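Local coordinates for protein mandelate racemase/muconate lactonizing enzyme/Enolase superfamily (Rhodobacter sphaeroides, PDB 2HZG) that belongs to the mandelate racemase/muconate lactonizing branch of the enolase superfamily and binds a sodium ion in its barrel domain, at residues Leu30-Val33 against His38-Trp41; Leu140-Thr145 against Leu196-Gly201; Ile276-Ile281 against Gly285-Val290. One frame throughout, in Å; residues are numbered along the deposited sequence.

Contact 1. Residues Leu30-Val33 against His38-Trp41; sequences LVRV and HIGW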
# COMPACT_ATOMS: atom_id res chain seq x y z
N LEU A 30 -3.95 -15.91 -11.27
CA LEU A 30 -5.33 -16.38 -11.27
C LEU A 30 -5.61 -17.15 -9.98
O LEU A 30 -4.72 -17.77 -9.41
CB LEU A 30 -5.62 -17.26 -12.50
CG LEU A 30 -5.53 -16.63 -13.90
CD1 LEU A 30 -6.13 -17.60 -14.92
CD2 LEU A 30 -6.28 -15.30 -13.99
N VAL A 31 -6.86 -17.10 -9.53
CA VAL A 31 -7.21 -17.66 -8.24
C VAL A 31 -8.43 -18.53 -8.46
O VAL A 31 -9.46 -18.04 -8.92
CB VAL A 31 -7.58 -16.55 -7.20
CG1 VAL A 31 -7.98 -17.19 -5.87
CG2 VAL A 31 -6.42 -15.54 -6.98
N ARG A 32 -8.30 -19.81 -8.14
CA ARG A 32 -9.45 -20.71 -8.21
C ARG A 32 -9.83 -21.09 -6.79
O ARG A 32 -9.04 -21.70 -6.07
CB ARG A 32 -9.12 -21.98 -9.02
CG ARG A 32 -10.34 -22.91 -9.21
CD ARG A 32 -9.99 -24.23 -9.90
NE ARG A 32 -8.95 -24.97 -9.19
CZ ARG A 32 -8.08 -25.79 -9.76
NH1 ARG A 32 -8.12 -26.01 -11.08
NH2 ARG A 32 -7.16 -26.40 -9.01
N VAL A 33 -11.05 -20.73 -6.40
CA VAL A 33 -11.56 -21.08 -5.08
C VAL A 33 -12.53 -22.26 -5.25
O VAL A 33 -13.34 -22.26 -6.19
CB VAL A 33 -12.26 -19.88 -4.40
CG1 VAL A 33 -12.84 -20.28 -3.03
CG2 VAL A 33 -11.29 -18.68 -4.25
N HIS A 38 -18.02 -26.67 -5.73
CA HIS A 38 -18.37 -25.48 -6.49
C HIS A 38 -17.12 -24.61 -6.69
O HIS A 38 -16.35 -24.43 -5.75
CB HIS A 38 -19.45 -24.70 -5.76
CG HIS A 38 -20.72 -25.47 -5.60
ND1 HIS A 38 -21.72 -25.46 -6.56
CD2 HIS A 38 -21.14 -26.31 -4.62
CE1 HIS A 38 -22.71 -26.24 -6.16
NE2 HIS A 38 -22.39 -26.76 -4.99
N ILE A 39 -16.95 -24.10 -7.91
CA ILE A 39 -15.73 -23.39 -8.31
C ILE A 39 -16.01 -21.92 -8.60
O ILE A 39 -17.09 -21.56 -9.10
CB ILE A 39 -15.07 -24.09 -9.56
CG1 ILE A 39 -14.63 -25.52 -9.22
CG2 ILE A 39 -13.87 -23.32 -10.11
CD1 ILE A 39 -13.59 -25.61 -8.10
N GLY A 40 -15.06 -21.06 -8.28
CA GLY A 40 -15.05 -19.70 -8.80
C GLY A 40 -13.64 -19.27 -9.12
O GLY A 40 -12.68 -19.74 -8.50
N TRP A 41 -13.52 -18.36 -10.09
CA TRP A 41 -12.22 -17.88 -10.51
C TRP A 41 -12.15 -16.38 -10.34
O TRP A 41 -13.16 -15.68 -10.53
CB TRP A 41 -11.96 -18.19 -11.98
CG TRP A 41 -11.59 -19.58 -12.27
CD1 TRP A 41 -12.44 -20.61 -12.58
CD2 TRP A 41 -10.26 -20.12 -12.32
NE1 TRP A 41 -11.72 -21.76 -12.82
CE2 TRP A 41 -10.38 -21.50 -12.67
CE3 TRP A 41 -8.97 -19.58 -12.12
CZ2 TRP A 41 -9.27 -22.33 -12.81
CZ3 TRP A 41 -7.87 -20.43 -12.26
CH2 TRP A 41 -8.03 -21.79 -12.60
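Arg32 and Trp41 are paired across the beta hairpin formed by strands 27-35 and 38-44, part of the three-stranded antiparallel sheet of the enolase-type N-terminal domain. They form a non-hydrogen-bonded pair with CA atoms 4.6 Å apart. The neighbouring pair, Val33 and Gly40, is hydrogen-bonded. Val33 N gives its hydrogen to Gly40 O at 2.8 Å, and Gly40 N returns one to Val33 O at 3.0 Å. Both bonds are close to straight. At the Arg32-Trp41 pair the chains meet through CA-H...O contacts: Trp41 CA lies 3.2 Å from Val31 O.

The side chains of Arg32 and Trp41 run side by side on the same face of the sheet. The methylenes of Arg32 lie over one face of the indole. Arg32 CB sits 3.6 Å from the centroid of the Trp41 six-membered ring, almost on the ring normal, which makes a CH-pi contact. Arg32 CG is anti to its own N (chi1 -176°), and this carries the chain on across the ring, with CD 3.5 Å from Trp41 CZ2. The guanidinium is not stacked on the indole: the planes stand 69° apart. Its NH2 instead forms a salt bridge with Asp9 on strand 5-14, which flanks strand 27-35 on its other side. On the other face of the sheet, Val33 packs on Ala109 and Leu110 of helix 99-118. Two smaller contacts flank the Arg32-Trp41 pair. Ile39 CG2 touches Arg32 CG at 3.7 Å, and Leu30 CB meets the edge of the indole, 3.9 Å from Trp41 CZ3.

Contact 2. Residues Leu140-Thr145 against Leu196-Gly201; sequences LLFGDT and LMVDVG. With NA (sodium ion), chain C.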
# COMPACT_ATOMS: atom_id res chain seq x y z
N LEU A 140 -4.97 1.61 -25.30
CA LEU A 140 -3.75 1.31 -26.04
C LEU A 140 -2.54 1.98 -25.42
O LEU A 140 -2.68 2.91 -24.65
CB LEU A 140 -3.90 1.78 -27.51
CG LEU A 140 -4.96 1.05 -28.34
CD1 LEU A 140 -5.18 1.78 -29.67
CD2 LEU A 140 -4.52 -0.39 -28.57
N LEU A 141 -1.35 1.54 -25.79
CA LEU A 141 -0.16 2.28 -25.38
C LEU A 141 0.27 3.23 -26.51
O LEU A 141 0.15 2.91 -27.69
CB LEU A 141 0.96 1.32 -25.02
CG LEU A 141 0.66 0.36 -23.85
CD1 LEU A 141 1.77 -0.62 -23.69
CD2 LEU A 141 0.37 1.10 -22.52
N PHE A 142 0.76 4.40 -26.13
CA PHE A 142 1.49 5.24 -27.08
C PHE A 142 2.61 4.46 -27.76
O PHE A 142 3.36 3.74 -27.09
CB PHE A 142 2.11 6.46 -26.37
CG PHE A 142 1.15 7.57 -26.12
CD1 PHE A 142 0.71 8.38 -27.17
CD2 PHE A 142 0.69 7.84 -24.82
CE1 PHE A 142 -0.18 9.42 -26.96
CE2 PHE A 142 -0.19 8.89 -24.59
CZ PHE A 142 -0.64 9.68 -25.66
N GLY A 143 2.72 4.60 -29.09
CA GLY A 143 3.86 4.07 -29.83
C GLY A 143 5.12 4.83 -29.45
O GLY A 143 5.05 5.92 -28.88
N ASP A 144 6.27 4.25 -29.77
CA ASP A 144 7.55 4.89 -29.50
C ASP A 144 7.78 6.12 -30.38
O ASP A 144 8.61 6.97 -30.06
CB ASP A 144 8.70 3.88 -29.64
CG ASP A 144 8.67 2.79 -28.55
OD1 ASP A 144 7.85 2.90 -27.60
OD2 ASP A 144 9.47 1.82 -28.64
N THR A 145 7.04 6.22 -31.49
CA THR A 145 7.12 7.39 -32.36
C THR A 145 5.68 7.83 -32.59
O THR A 145 4.76 7.02 -32.42
CB THR A 145 7.78 7.08 -33.73
OG1 THR A 145 7.00 6.10 -34.41
CG2 THR A 145 9.22 6.54 -33.55
N LEU A 196 -11.02 11.07 -27.34
CA LEU A 196 -9.62 10.79 -27.12
C LEU A 196 -9.27 11.02 -25.66
O LEU A 196 -9.60 12.07 -25.10
CB LEU A 196 -8.72 11.63 -28.04
CG LEU A 196 -7.20 11.47 -27.91
CD1 LEU A 196 -6.73 10.04 -28.22
CD2 LEU A 196 -6.48 12.47 -28.81
N MET A 197 -8.63 10.03 -25.06
CA MET A 197 -8.19 10.12 -23.67
C MET A 197 -6.69 9.88 -23.63
O MET A 197 -6.14 9.20 -24.50
CB MET A 197 -8.94 9.12 -22.79
CG MET A 197 -10.44 9.41 -22.63
SD MET A 197 -11.47 8.96 -24.06
CE MET A 197 -11.47 7.22 -23.96
N VAL A 198 -6.04 10.46 -22.62
CA VAL A 198 -4.61 10.34 -22.44
C VAL A 198 -4.28 9.93 -21.01
O VAL A 198 -4.80 10.51 -20.05
CB VAL A 198 -3.86 11.66 -22.80
CG1 VAL A 198 -2.34 11.55 -22.52
CG2 VAL A 198 -4.13 12.04 -24.27
N ASP A 199 -3.43 8.92 -20.89
CA ASP A 199 -3.02 8.37 -19.60
C ASP A 199 -1.51 8.47 -19.50
O ASP A 199 -0.79 7.90 -20.31
CB ASP A 199 -3.50 6.91 -19.54
CG ASP A 199 -2.94 6.12 -18.35
OD1 ASP A 199 -2.32 6.69 -17.43
OD2 ASP A 199 -3.13 4.88 -18.37
N VAL A 200 -1.03 9.22 -18.52
CA VAL A 200 0.41 9.46 -18.38
C VAL A 200 1.12 8.64 -17.29
O VAL A 200 2.30 8.86 -17.01
CB VAL A 200 0.75 10.98 -18.27
CG1 VAL A 200 0.27 11.70 -19.54
CG2 VAL A 200 0.13 11.61 -17.03
N GLY A 201 0.40 7.69 -16.70
CA GLY A 201 1.02 6.75 -15.79
C GLY A 201 1.83 7.36 -14.65
O GLY A 201 2.94 6.90 -14.37
NA NA C . -4.31 3.79 -16.67
O HOH W 1 -2.08 5.10 -15.50
O HOH W 2 -2.82 1.86 -16.36
O HOH W 3 -5.37 2.17 -18.37
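Phe142 and Val198 meet at about a right angle, and the aromatic ring presents its edge to the valine. Val198 CG1 lies near the ring plane, 4.0 Å from both Phe142 CE2 and Phe142 CZ. It therefore touches the rim along one ring bond. This methyl is anti to the backbone N of Val198 (chi1 176°), which directs it at the ring. The contact is small and apolar. Phe142 follows strand 135-141, and Val198 lies on strand 195-199, two strands along in the parallel beta barrel of the enolase C-terminal domain. Strand 163-167 runs between them, and its Phe166 meets the ring of Phe142 with the planes at about 30°.

The next residue, Asp199, turns its carboxylate to the sodium ion. OD2 of Asp199 binds the sodium at 2.3 Å. Glu227 and Glu254 also bind it, as do three waters. OD1 of Asp199 accepts from Gly201 N at 3.0 Å, which closes an Asx turn. The N-H comes from above the carboxylate plane, 38° out of it. Water 1, itself a sodium ligand, also donates to Asp199 OD1 over a very short 2.5 Å, a distance to be read with caution. The two oxygens thus have separate tasks, OD2 on the metal and OD1 on the turn and probably the water. With both oxygens engaged, rotation of the carboxylate is limited.

Contact 3. Residues Ile276-Ile281 against Gly285-Val290; sequences IDCGRI and GPAKRV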
# COMPACT_ATOMS: atom_id res chain seq x y z
N ILE A 276 -11.58 2.37 -11.47
CA ILE A 276 -11.31 1.37 -10.45
C ILE A 276 -10.99 0.01 -11.05
O ILE A 276 -11.69 -0.47 -11.93
CB ILE A 276 -12.50 1.23 -9.46
CG1 ILE A 276 -12.80 2.58 -8.77
CG2 ILE A 276 -12.28 0.05 -8.48
CD1 ILE A 276 -11.69 3.10 -7.85
N ASP A 277 -9.91 -0.58 -10.55
CA ASP A 277 -9.52 -1.91 -10.91
C ASP A 277 -9.95 -2.87 -9.81
O ASP A 277 -9.41 -2.83 -8.71
CB ASP A 277 -7.99 -1.97 -11.11
CG ASP A 277 -7.57 -3.19 -11.88
OD1 ASP A 277 -7.96 -4.30 -11.49
OD2 ASP A 277 -6.84 -3.07 -12.87
N CYS A 278 -10.93 -3.73 -10.09
CA CYS A 278 -11.35 -4.77 -9.12
C CYS A 278 -10.21 -5.72 -8.73
O CYS A 278 -10.22 -6.27 -7.64
CB CYS A 278 -12.53 -5.58 -9.64
SG CYS A 278 -13.98 -4.57 -9.58
N GLY A 279 -9.23 -5.89 -9.62
CA GLY A 279 -8.05 -6.71 -9.35
C GLY A 279 -7.02 -6.09 -8.40
O GLY A 279 -6.01 -6.73 -8.08
N ARG A 280 -7.27 -4.86 -7.94
CA ARG A 280 -6.34 -4.15 -7.03
C ARG A 280 -6.99 -3.67 -5.75
O ARG A 280 -6.37 -3.69 -4.67
CB ARG A 280 -5.74 -2.92 -7.73
CG ARG A 280 -4.84 -3.23 -8.89
CD ARG A 280 -4.30 -1.95 -9.45
NE ARG A 280 -3.37 -2.20 -10.53
CZ ARG A 280 -3.04 -1.31 -11.48
NH1 ARG A 280 -3.58 -0.10 -11.48
NH2 ARG A 280 -2.19 -1.66 -12.42
N ILE A 281 -8.24 -3.24 -5.87
CA ILE A 281 -8.94 -2.59 -4.76
C ILE A 281 -9.53 -3.54 -3.70
O ILE A 281 -10.06 -3.07 -2.69
CB ILE A 281 -10.04 -1.61 -5.28
CG1 ILE A 281 -10.30 -0.50 -4.26
CG2 ILE A 281 -11.34 -2.37 -5.69
CD1 ILE A 281 -11.15 0.63 -4.79
N GLY A 285 -16.69 -5.88 -4.01
CA GLY A 285 -17.25 -5.17 -2.87
C GLY A 285 -16.77 -3.73 -2.75
O GLY A 285 -17.59 -2.81 -2.76
N PRO A 286 -15.45 -3.53 -2.55
CA PRO A 286 -14.91 -2.16 -2.44
C PRO A 286 -15.18 -1.33 -3.68
O PRO A 286 -15.48 -0.15 -3.57
CB PRO A 286 -13.40 -2.38 -2.25
CG PRO A 286 -13.33 -3.76 -1.65
CD PRO A 286 -14.40 -4.54 -2.34
N ALA A 287 -15.11 -1.96 -4.86
CA ALA A 287 -15.39 -1.27 -6.11
C ALA A 287 -16.83 -0.75 -6.18
O ALA A 287 -17.07 0.38 -6.57
CB ALA A 287 -15.09 -2.20 -7.28
N LYS A 288 -17.79 -1.60 -5.81
CA LYS A 288 -19.19 -1.22 -5.71
C LYS A 288 -19.39 -0.10 -4.67
O LYS A 288 -20.18 0.82 -4.87
CB LYS A 288 -20.03 -2.45 -5.34
CG LYS A 288 -21.51 -2.19 -5.08
CD LYS A 288 -22.27 -1.73 -6.32
CE LYS A 288 -23.81 -1.78 -6.07
NZ LYS A 288 -24.18 -1.07 -4.80
N ARG A 289 -18.66 -0.20 -3.57
CA ARG A 289 -18.67 0.85 -2.55
C ARG A 289 -18.21 2.18 -3.17
O ARG A 289 -18.85 3.21 -2.95
CB ARG A 289 -17.81 0.44 -1.36
CG ARG A 289 -18.00 1.31 -0.16
CD ARG A 289 -17.11 0.86 0.97
NE ARG A 289 -17.12 1.85 2.05
CZ ARG A 289 -16.24 1.88 3.03
NH1 ARG A 289 -15.26 0.98 3.08
NH2 ARG A 289 -16.34 2.83 3.96
N VAL A 290 -17.16 2.15 -4.00
CA VAL A 290 -16.72 3.36 -4.74
C VAL A 290 -17.80 3.88 -5.69
O VAL A 290 -18.10 5.09 -5.73
CB VAL A 290 -15.39 3.14 -5.53
CG1 VAL A 290 -14.99 4.42 -6.32
CG2 VAL A 290 -14.29 2.72 -4.59
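Apolar packing holds Ile276-Ile281 against Gly285-Val290, and it falls into two groups. The first is centred on Ile276. Its side chain and that of Val290 reach toward each other tip to tip, with Ile276 CG1 3.8 Å from Val290 CG1. The other branch, Ile276 CG2, is anti to the backbone N and rests on Ala287 CB at 3.8 Å. The same Ala287 CB is met by the sulfur of Cys278, with SG 3.5 Å away.

The second group belongs to Ile281. Its CG1 is roughly anti to the backbone N (chi1 -153°), and the extended chain brings CD1 to 3.8 Å from Val290 CG2. Its CG2 branch, placed between the backbone N and the carbonyl carbon, lies 4.0 Å from Pro286 CB and also touches Ala287. Ile281 and Pro286 slide past each other in opposite directions, and the proline ring comes against the backbone, with CB 3.4 Å from Ile281 O.

The segments belong to a beta-alpha unit of the enolase-type barrel. Strand 273-276 leads through the short, weakly bonded helix 278-281 into helix 284-297. On that helix Ala287 and Val290 both also touch Tyr301 of the next strand.

Polar bonds cluster round Asp277. It occupies the N-cap position of the short helix, and its OD1 accepts a weak bond from Gly279 N at 2.8 Å. Its backbone O accepts from both Arg280 N and Ile281 N, while OD2 is bonded to His304 ND1. Arg280 takes no part in the packing between the segments; its NH1 forms a salt bridge with Glu254, a sodium ligand.

In the fold
Contact 1 lies in the N-terminal domain, while contacts 2 and 3 belong to the barrel. The contacts follow one another along the chain and do not touch. Contacts 1 and 2 are on opposite sides of the chain's centre, with their own centres about 34 Å apart. Contact 3 sits between, about 18 Å from contact 1 and 24 Å from contact 2, centre to centre. Its nearest atoms are about 9 Å from each. The sodium site connects the two barrel contacts: Asp199 of contact 2 binds the ion directly, and Arg280 of contact 3 forms a salt bridge with Glu254, another ligand of that ion. Helix 99-118 packs against both contact 1 and contact 3.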